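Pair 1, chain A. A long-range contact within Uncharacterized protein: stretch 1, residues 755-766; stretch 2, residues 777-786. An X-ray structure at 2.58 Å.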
# COMPACT_ATOMS: atom_id res chain seq x y z
N LYS A 755 -6.98 20.74 29.57
CA LYS A 755 -7.66 19.94 30.56
C LYS A 755 -9.04 20.47 30.86
O LYS A 755 -9.96 19.71 31.01
CB LYS A 755 -6.82 19.83 31.83
CG LYS A 755 -5.65 18.86 31.70
CD LYS A 755 -4.73 19.04 32.89
CE LYS A 755 -3.65 17.99 32.93
NZ LYS A 755 -3.30 17.73 34.36
N ILE A 756 -9.17 21.79 30.95
CA ILE A 756 -10.44 22.40 31.16
C ILE A 756 -11.39 22.11 30.03
O ILE A 756 -12.57 21.92 30.25
CB ILE A 756 -10.27 23.89 31.32
CG1 ILE A 756 -9.64 24.18 32.70
CG2 ILE A 756 -11.62 24.61 31.19
CD1 ILE A 756 -9.17 25.62 32.88
N LEU A 757 -10.88 22.10 28.81
CA LEU A 757 -11.69 21.75 27.68
C LEU A 757 -12.11 20.27 27.62
O LEU A 757 -13.17 19.97 27.11
CB LEU A 757 -10.95 22.09 26.42
CG LEU A 757 -10.73 23.54 26.01
CD1 LEU A 757 -9.66 23.57 24.93
CD2 LEU A 757 -12.01 24.13 25.45
N GLN A 758 -11.27 19.36 28.11
CA GLN A 758 -11.69 17.98 28.37
C GLN A 758 -12.97 17.92 29.27
O GLN A 758 -13.94 17.21 28.96
CB GLN A 758 -10.58 17.18 29.06
CG GLN A 758 -9.72 16.34 28.13
CD GLN A 758 -8.30 16.08 28.67
OE1 GLN A 758 -7.97 16.35 29.83
NE2 GLN A 758 -7.47 15.56 27.82
N VAL A 759 -12.94 18.64 30.39
CA VAL A 759 -14.11 18.72 31.23
C VAL A 759 -15.36 19.21 30.48
O VAL A 759 -16.38 18.53 30.47
CB VAL A 759 -13.88 19.67 32.38
CG1 VAL A 759 -15.17 19.83 33.16
CG2 VAL A 759 -12.78 19.11 33.28
N VAL A 760 -15.25 20.37 29.85
CA VAL A 760 -16.34 20.94 29.09
C VAL A 760 -16.87 20.01 27.99
O VAL A 760 -18.06 19.93 27.75
CB VAL A 760 -15.91 22.28 28.42
CG1 VAL A 760 -16.92 22.74 27.35
CG2 VAL A 760 -15.74 23.39 29.47
N SER A 761 -15.97 19.33 27.29
CA SER A 761 -16.39 18.50 26.18
C SER A 761 -17.29 17.35 26.64
O SER A 761 -18.02 16.81 25.82
CB SER A 761 -15.18 17.88 25.53
OG SER A 761 -14.57 16.92 26.42
N GLU A 762 -17.19 16.95 27.92
CA GLU A 762 -18.06 15.92 28.54
C GLU A 762 -19.43 16.45 29.00
O GLU A 762 -20.32 15.65 29.31
CB GLU A 762 -17.39 15.33 29.78
CG GLU A 762 -16.09 14.57 29.53
CD GLU A 762 -15.28 14.34 30.82
OE1 GLU A 762 -15.57 14.97 31.90
OE2 GLU A 762 -14.35 13.51 30.72
N ARG A 763 -19.60 17.78 29.09
CA ARG A 763 -20.80 18.33 29.65
C ARG A 763 -21.95 18.16 28.66
O ARG A 763 -21.74 18.03 27.47
CB ARG A 763 -20.67 19.81 29.97
CG ARG A 763 -19.55 20.20 30.90
CD ARG A 763 -19.64 19.49 32.22
NE ARG A 763 -18.62 18.48 32.30
CZ ARG A 763 -18.46 17.64 33.32
NH1 ARG A 763 -19.28 17.66 34.35
NH2 ARG A 763 -17.43 16.80 33.28
N PRO A 764 -23.20 18.09 29.15
CA PRO A 764 -24.33 18.03 28.26
C PRO A 764 -24.51 19.33 27.54
O PRO A 764 -24.20 20.33 28.10
CB PRO A 764 -25.48 17.81 29.21
CG PRO A 764 -24.89 17.05 30.32
CD PRO A 764 -23.54 17.64 30.51
N GLU A 765 -25.07 19.31 26.34
CA GLU A 765 -25.15 20.45 25.46
C GLU A 765 -26.12 21.45 26.00
O GLU A 765 -25.77 22.59 26.16
CB GLU A 765 -25.65 20.03 24.09
CG GLU A 765 -25.29 20.99 22.97
CD GLU A 765 -23.97 20.61 22.34
OE1 GLU A 765 -23.95 20.12 21.18
OE2 GLU A 765 -22.94 20.75 23.03
N ILE A 766 -27.32 20.97 26.31
CA ILE A 766 -28.41 21.77 26.83
C ILE A 766 -28.86 21.30 28.21
O ILE A 766 -29.13 20.14 28.39
CB ILE A 766 -29.64 21.67 25.92
CG1 ILE A 766 -29.32 22.24 24.52
CG2 ILE A 766 -30.80 22.44 26.55
CD1 ILE A 766 -30.08 21.55 23.42
N VAL A 777 -19.58 29.88 30.73
CA VAL A 777 -18.34 29.12 30.84
C VAL A 777 -18.33 27.90 29.88
O VAL A 777 -17.43 27.74 29.07
CB VAL A 777 -18.08 28.73 32.29
CG1 VAL A 777 -16.97 27.70 32.41
CG2 VAL A 777 -17.68 29.97 33.08
N TYR A 778 -19.34 27.05 29.99
CA TYR A 778 -19.44 25.85 29.17
C TYR A 778 -19.62 26.17 27.70
O TYR A 778 -18.94 25.61 26.81
CB TYR A 778 -20.63 24.98 29.61
CG TYR A 778 -20.50 24.28 30.96
CD1 TYR A 778 -19.36 24.39 31.74
CD2 TYR A 778 -21.55 23.48 31.44
CE1 TYR A 778 -19.27 23.73 32.96
CE2 TYR A 778 -21.46 22.81 32.64
CZ TYR A 778 -20.33 22.95 33.41
OH TYR A 778 -20.23 22.28 34.61
N GLY A 779 -20.56 27.07 27.43
CA GLY A 779 -20.87 27.44 26.04
C GLY A 779 -19.73 28.04 25.25
O GLY A 779 -19.48 27.71 24.12
N ARG A 780 -19.01 28.97 25.85
CA ARG A 780 -17.91 29.62 25.13
C ARG A 780 -16.74 28.70 24.94
O ARG A 780 -16.18 28.65 23.83
CB ARG A 780 -17.41 30.85 25.89
CG ARG A 780 -18.44 31.95 25.97
CD ARG A 780 -18.64 32.59 24.64
NE ARG A 780 -19.69 33.59 24.74
CZ ARG A 780 -20.06 34.40 23.75
NH1 ARG A 780 -19.49 34.34 22.60
NH2 ARG A 780 -20.97 35.32 23.95
N LEU A 781 -16.32 28.03 26.02
CA LEU A 781 -15.26 27.07 25.93
C LEU A 781 -15.64 26.01 24.91
O LEU A 781 -14.81 25.62 24.09
CB LEU A 781 -14.98 26.44 27.27
CG LEU A 781 -14.10 27.38 28.10
CD1 LEU A 781 -14.04 26.97 29.56
CD2 LEU A 781 -12.69 27.44 27.56
N ARG A 782 -16.87 25.55 24.90
CA ARG A 782 -17.20 24.51 23.94
C ARG A 782 -17.14 25.07 22.53
O ARG A 782 -16.84 24.35 21.56
CB ARG A 782 -18.54 23.87 24.26
CG ARG A 782 -19.05 22.80 23.30
CD ARG A 782 -20.56 22.51 23.59
NE ARG A 782 -20.61 21.45 24.57
CZ ARG A 782 -21.19 21.47 25.77
NH1 ARG A 782 -21.95 22.50 26.24
NH2 ARG A 782 -21.04 20.40 26.49
N SER A 783 -17.34 26.36 22.39
CA SER A 783 -17.28 26.97 21.04
C SER A 783 -15.89 26.84 20.38
O SER A 783 -15.80 26.96 19.18
CB SER A 783 -17.77 28.42 21.04
OG SER A 783 -16.73 29.37 21.21
N PHE A 784 -14.84 26.58 21.16
CA PHE A 784 -13.50 26.32 20.60
C PHE A 784 -13.26 24.90 20.08
O PHE A 784 -12.27 24.67 19.41
CB PHE A 784 -12.40 26.56 21.65
CG PHE A 784 -12.29 27.97 22.09
CD1 PHE A 784 -11.74 28.92 21.27
CD2 PHE A 784 -12.68 28.33 23.34
CE1 PHE A 784 -11.60 30.22 21.68
CE2 PHE A 784 -12.55 29.63 23.77
CZ PHE A 784 -12.00 30.58 22.94
N LEU A 785 -14.17 23.99 20.41
CA LEU A 785 -14.12 22.60 20.02
C LEU A 785 -14.95 22.33 18.79
O LEU A 785 -14.81 21.27 18.24
CB LEU A 785 -14.67 21.71 21.14
CG LEU A 785 -13.93 21.78 22.47
CD1 LEU A 785 -14.51 20.80 23.48
CD2 LEU A 785 -12.43 21.56 22.33
N ASN A 786 -15.85 23.24 18.42
CA ASN A 786 -16.59 23.17 17.14
C ASN A 786 -16.06 24.20 16.15
O ASN A 786 -15.22 25.04 16.48
CB ASN A 786 -18.08 23.40 17.34
CG ASN A 786 -18.63 22.58 18.50
OD1 ASN A 786 -18.46 21.38 18.54
ND2 ASN A 786 -19.26 23.24 19.47

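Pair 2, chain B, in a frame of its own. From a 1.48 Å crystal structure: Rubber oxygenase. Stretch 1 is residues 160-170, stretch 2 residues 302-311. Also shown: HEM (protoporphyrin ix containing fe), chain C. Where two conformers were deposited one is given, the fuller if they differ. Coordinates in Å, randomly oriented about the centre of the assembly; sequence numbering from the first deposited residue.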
# COMPACT_ATOMS: atom_id res chain seq x y z
N ASP B 160 -8.42 7.30 15.47
CA ASP B 160 -7.73 8.60 15.55
C ASP B 160 -6.58 8.73 14.55
O ASP B 160 -6.06 7.73 13.98
CB ASP B 160 -7.25 8.94 16.98
CG ASP B 160 -6.06 8.06 17.49
OD1 ASP B 160 -5.10 7.77 16.73
OD2 ASP B 160 -6.08 7.66 18.70
N MET B 161 -6.16 9.97 14.36
CA MET B 161 -5.09 10.32 13.43
C MET B 161 -3.84 9.42 13.52
O MET B 161 -3.34 8.91 12.50
CB MET B 161 -4.67 11.77 13.66
CG MET B 161 -3.78 12.33 12.58
SD MET B 161 -4.82 12.79 11.20
CE MET B 161 -4.22 14.45 10.99
N LYS B 162 -3.34 9.24 14.73
CA LYS B 162 -2.16 8.42 14.99
C LYS B 162 -2.29 6.96 14.49
O LYS B 162 -1.41 6.42 13.80
CB LYS B 162 -1.85 8.42 16.49
CG LYS B 162 -0.38 8.45 16.82
CD LYS B 162 -0.12 9.11 18.16
CE LYS B 162 -0.65 8.23 19.29
NZ LYS B 162 -0.65 8.96 20.59
N ASP B 163 -3.38 6.33 14.85
CA ASP B 163 -3.71 4.98 14.42
C ASP B 163 -3.84 4.93 12.91
O ASP B 163 -3.34 4.01 12.31
CB ASP B 163 -4.99 4.53 15.12
CG ASP B 163 -4.75 4.24 16.63
OD1 ASP B 163 -3.70 3.61 16.95
OD2 ASP B 163 -5.56 4.67 17.51
N ARG B 164 -4.47 5.94 12.31
CA ARG B 164 -4.68 5.97 10.85
C ARG B 164 -3.40 6.02 10.06
O ARG B 164 -3.30 5.35 9.01
CB ARG B 164 -5.57 7.13 10.42
CG ARG B 164 -7.00 6.95 10.94
CD ARG B 164 -8.11 7.63 10.12
NE ARG B 164 -7.90 9.05 9.94
CZ ARG B 164 -8.31 10.03 10.75
NH1 ARG B 164 -9.03 9.81 11.81
NH2 ARG B 164 -7.98 11.27 10.44
N ILE B 165 -2.45 6.85 10.48
CA ILE B 165 -1.23 6.99 9.69
C ILE B 165 -0.31 5.80 9.93
O ILE B 165 0.40 5.40 8.99
CB ILE B 165 -0.56 8.40 9.88
CG1 ILE B 165 0.35 8.82 8.70
CG2 ILE B 165 0.31 8.38 11.07
CD1 ILE B 165 -0.25 8.89 7.29
N ALA B 166 -0.32 5.23 11.12
CA ALA B 166 0.40 3.99 11.40
C ALA B 166 -0.09 2.90 10.48
O ALA B 166 0.74 2.18 9.85
CB ALA B 166 0.24 3.55 12.85
N LYS B 167 -1.40 2.81 10.32
CA LYS B 167 -1.97 1.79 9.38
C LYS B 167 -1.66 2.08 7.92
O LYS B 167 -1.41 1.16 7.14
CB LYS B 167 -3.44 1.60 9.59
CG LYS B 167 -3.74 0.97 10.94
CD LYS B 167 -5.25 0.99 11.14
CE LYS B 167 -5.57 0.30 12.46
NZ LYS B 167 -7.00 0.54 12.73
N THR B 168 -1.60 3.35 7.55
CA THR B 168 -1.18 3.75 6.21
C THR B 168 0.25 3.26 5.95
O THR B 168 0.57 2.68 4.88
CB THR B 168 -1.21 5.29 6.04
OG1 THR B 168 -2.56 5.74 6.30
CG2 THR B 168 -0.78 5.70 4.66
N ALA B 169 1.13 3.49 6.91
CA ALA B 169 2.52 3.09 6.72
C ALA B 169 2.71 1.57 6.67
O ALA B 169 3.71 1.11 6.09
CB ALA B 169 3.45 3.75 7.76
N ARG B 170 1.76 0.80 7.14
CA ARG B 170 1.82 -0.65 7.11
C ARG B 170 1.22 -1.26 5.83
O ARG B 170 1.20 -2.48 5.69
CB ARG B 170 1.10 -1.22 8.32
CG ARG B 170 1.97 -1.15 9.58
CD ARG B 170 1.46 -2.09 10.64
NE ARG B 170 0.34 -1.56 11.38
CZ ARG B 170 0.43 -0.64 12.34
NH1 ARG B 170 1.59 -0.08 12.68
NH2 ARG B 170 -0.66 -0.26 12.94
N ALA B 302 0.98 17.50 8.02
CA ALA B 302 0.52 17.07 9.32
C ALA B 302 0.78 15.62 9.48
O ALA B 302 1.28 15.19 10.49
CB ALA B 302 -0.97 17.35 9.49
N LEU B 303 0.46 14.83 8.46
CA LEU B 303 0.66 13.39 8.56
C LEU B 303 2.13 12.96 8.64
O LEU B 303 2.43 12.02 9.35
CB LEU B 303 -0.01 12.71 7.36
CG LEU B 303 -1.52 12.87 7.27
CD1 LEU B 303 -2.14 12.30 5.98
CD2 LEU B 303 -2.21 12.28 8.44
N THR B 304 3.01 13.61 7.90
CA THR B 304 4.44 13.32 7.98
C THR B 304 4.92 13.45 9.44
O THR B 304 5.66 12.62 9.95
CB THR B 304 5.24 14.28 7.11
OG1 THR B 304 4.71 14.30 5.77
CG2 THR B 304 6.67 13.90 7.07
N GLU B 305 4.51 14.52 10.11
CA GLU B 305 5.00 14.76 11.47
C GLU B 305 4.46 13.70 12.40
O GLU B 305 5.21 13.16 13.22
CB GLU B 305 4.60 16.16 11.96
CG GLU B 305 4.54 16.30 13.47
CD GLU B 305 4.35 17.76 13.93
OE1 GLU B 305 3.99 18.64 13.08
OE2 GLU B 305 4.57 18.02 15.16
N VAL B 306 3.21 13.31 12.21
CA VAL B 306 2.65 12.22 13.01
C VAL B 306 3.41 10.92 12.75
O VAL B 306 3.79 10.24 13.68
CB VAL B 306 1.14 12.01 12.78
CG1 VAL B 306 0.68 10.81 13.58
CG2 VAL B 306 0.35 13.22 13.27
N LEU B 307 3.62 10.56 11.47
CA LEU B 307 4.32 9.31 11.20
C LEU B 307 5.76 9.34 11.74
O LEU B 307 6.22 8.35 12.30
CB LEU B 307 4.35 9.06 9.70
CG LEU B 307 4.98 7.75 9.21
CD1 LEU B 307 4.34 6.56 9.91
CD2 LEU B 307 4.81 7.64 7.70
N LEU B 308 6.48 10.44 11.55
CA LEU B 308 7.86 10.49 12.03
C LEU B 308 7.93 10.30 13.54
O LEU B 308 8.81 9.61 14.04
CB LEU B 308 8.54 11.77 11.61
CG LEU B 308 8.89 11.91 10.17
CD1 LEU B 308 9.33 13.32 9.87
CD2 LEU B 308 9.95 10.88 9.74
N GLY B 309 6.92 10.85 14.23
CA GLY B 309 6.78 10.67 15.65
C GLY B 309 6.49 9.26 16.07
O GLY B 309 7.11 8.77 17.02
N ILE B 310 5.59 8.59 15.35
CA ILE B 310 5.25 7.21 15.62
C ILE B 310 6.49 6.33 15.51
O ILE B 310 6.75 5.51 16.35
CB ILE B 310 4.20 6.70 14.61
CG1 ILE B 310 2.83 7.30 14.91
CG2 ILE B 310 4.12 5.18 14.54
CD1 ILE B 310 1.88 7.24 13.73
N VAL B 311 7.27 6.51 14.44
CA VAL B 311 8.43 5.65 14.21
C VAL B 311 9.52 5.86 15.27
O VAL B 311 10.15 4.91 15.74
CB VAL B 311 8.96 5.88 12.80
CG1 VAL B 311 10.23 5.07 12.59
CG2 VAL B 311 7.89 5.48 11.78
CHA HEM C . -8.79 2.41 4.48
CHB HEM C . -5.66 -0.15 2.00
CHC HEM C . -5.87 3.04 -1.56
CHD HEM C . -8.17 6.02 1.37
C1A HEM C . -7.96 1.45 4.04
C2A HEM C . -7.71 0.25 4.81
C3A HEM C . -6.79 -0.45 4.13
C4A HEM C . -6.51 0.23 2.95
CMA HEM C . -6.21 -1.76 4.60
CAA HEM C . -8.32 -0.16 6.17
CBA HEM C . -7.55 0.52 7.32
CGA HEM C . -7.83 -0.19 8.59
O1A HEM C . -8.92 0.12 9.09
O2A HEM C . -6.99 -1.06 9.05
C1B HEM C . -5.47 0.49 0.78
C2B HEM C . -4.62 -0.04 -0.24
C3B HEM C . -4.67 0.80 -1.26
C4B HEM C . -5.53 1.90 -0.88
CMB HEM C . -3.83 -1.33 -0.19
CAB HEM C . -4.12 0.81 -2.60
CBB HEM C . -3.30 -0.19 -3.20
C1C HEM C . -6.53 4.16 -1.08
C2C HEM C . -6.56 5.42 -1.81
C3C HEM C . -7.23 6.23 -0.96
C4C HEM C . -7.51 5.47 0.25
CMC HEM C . -6.06 5.67 -3.20
CAC HEM C . -7.56 7.65 -1.15
CBC HEM C . -7.44 8.46 -2.28
C1D HEM C . -8.52 5.29 2.47
C2D HEM C . -9.35 5.82 3.58
C3D HEM C . -9.53 4.83 4.45
C4D HEM C . -8.86 3.67 3.88
CMD HEM C . -9.77 7.24 3.65
CAD HEM C . -10.29 4.90 5.79
CBD HEM C . -9.31 5.40 6.85
CGD HEM C . -10.06 5.56 8.18
O1D HEM C . -9.67 4.84 9.13
O2D HEM C . -11.02 6.35 8.35
NA HEM C . -7.24 1.40 2.88
NB HEM C . -5.96 1.65 0.33
NC HEM C . -7.08 4.19 0.17
ND HEM C . -8.32 3.96 2.66
FE HEM C . -7.18 2.81 1.50

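Two helices that cross steeply can touch over only a few turns, and the residues at the crossing must then do most of the packing. Pair 1 and pair 2 illustrate how one such backbone arrangement accepts different side chains. In pair 1 the axes of the two helices approach to 9.4 Å with a signed crossing angle of -112°; in pair 2 the values are 9.3 Å and -80°. Although these angles differ, the N, CA and C atoms of 14 central residues superpose with an RMSD of 0.7 Å.

The centre of the arrangement is the match of A:Val760 with B:Ile165. Both point toward the partner stretch, and both adopt a t rotamer at chi1. B:Ile165 is a knob in a hole formed by B:Leu303, B:Val306, B:Leu307 and B:Ile310. Its CG2 lies 3.5 Å from CG1 of B:Val306 and 3.3 Å from CD1 of B:Ile310, while its CD1 reaches to 3.8 Å from CB of B:Leu303. A:Val760, one carbon shorter, meets a differently built surface: its CG2 is 3.8 Å from CB of A:Leu781, the counterpart of B:Val306, and its CG1 is 3.6 Å from the backbone O of A:Tyr778.

One turn of helix earlier, A:Leu757 coincides with B:Lys162. The leucine brings its end nearer the partner, with CD2 4.0 Å from CD2 of A:Leu781 and 4.1 Å from CD2 of A:Leu785. The lysine contributes the aliphatic base of its chain, CG lying 4.1 Å from CG1 of B:Val306, and its end leads away, so that an exposed charged residue still covers apolar surface. The match of A:Ser761 with B:Ala166 shows a similar economy. Each is small, with its CA-to-CB bond sideways to the partner, and lies close to a branched side chain at the matched positions A:Leu785 and B:Ile310: CB of A:Ser761 is 3.6 Å from CD1 of A:Leu785, and CB of B:Ala166 is 4.1 Å from CD1 of B:Ile310. The serine hydroxyl is meanwhile occupied within its own stretch, OG donating to O of A:Gln758 at 2.6 Å.

A difference in chemistry appears at A:Arg782 and B:Leu307. The leucine keeps the contact apolar, its CD1 3.6 Å from CB of B:Ala169. The arginine instead extends into the loop that follows the first helix of pair 1. Its NE forms a salt bridge with OE2 of A:Glu765 at 2.9 Å, but the oxygen lies over a face of the guanidinium, so the attraction rests on charge and no N-H points at it. At A:Arg763, matched by B:Thr168, another long side chain adds a CH-pi contact, its CG 3.7 Å from the centroid of the A:Tyr778 ring; B:Thr168 makes no contact with the partner stretch and donates from OG1 to O of B:Arg164 at 2.8 Å.

Neither pair has a hydrogen bond between its stretches. On a shared backbone, matched positions can carry different side chains and make different contacts; packing may be mainly apolar, or supplemented by charge.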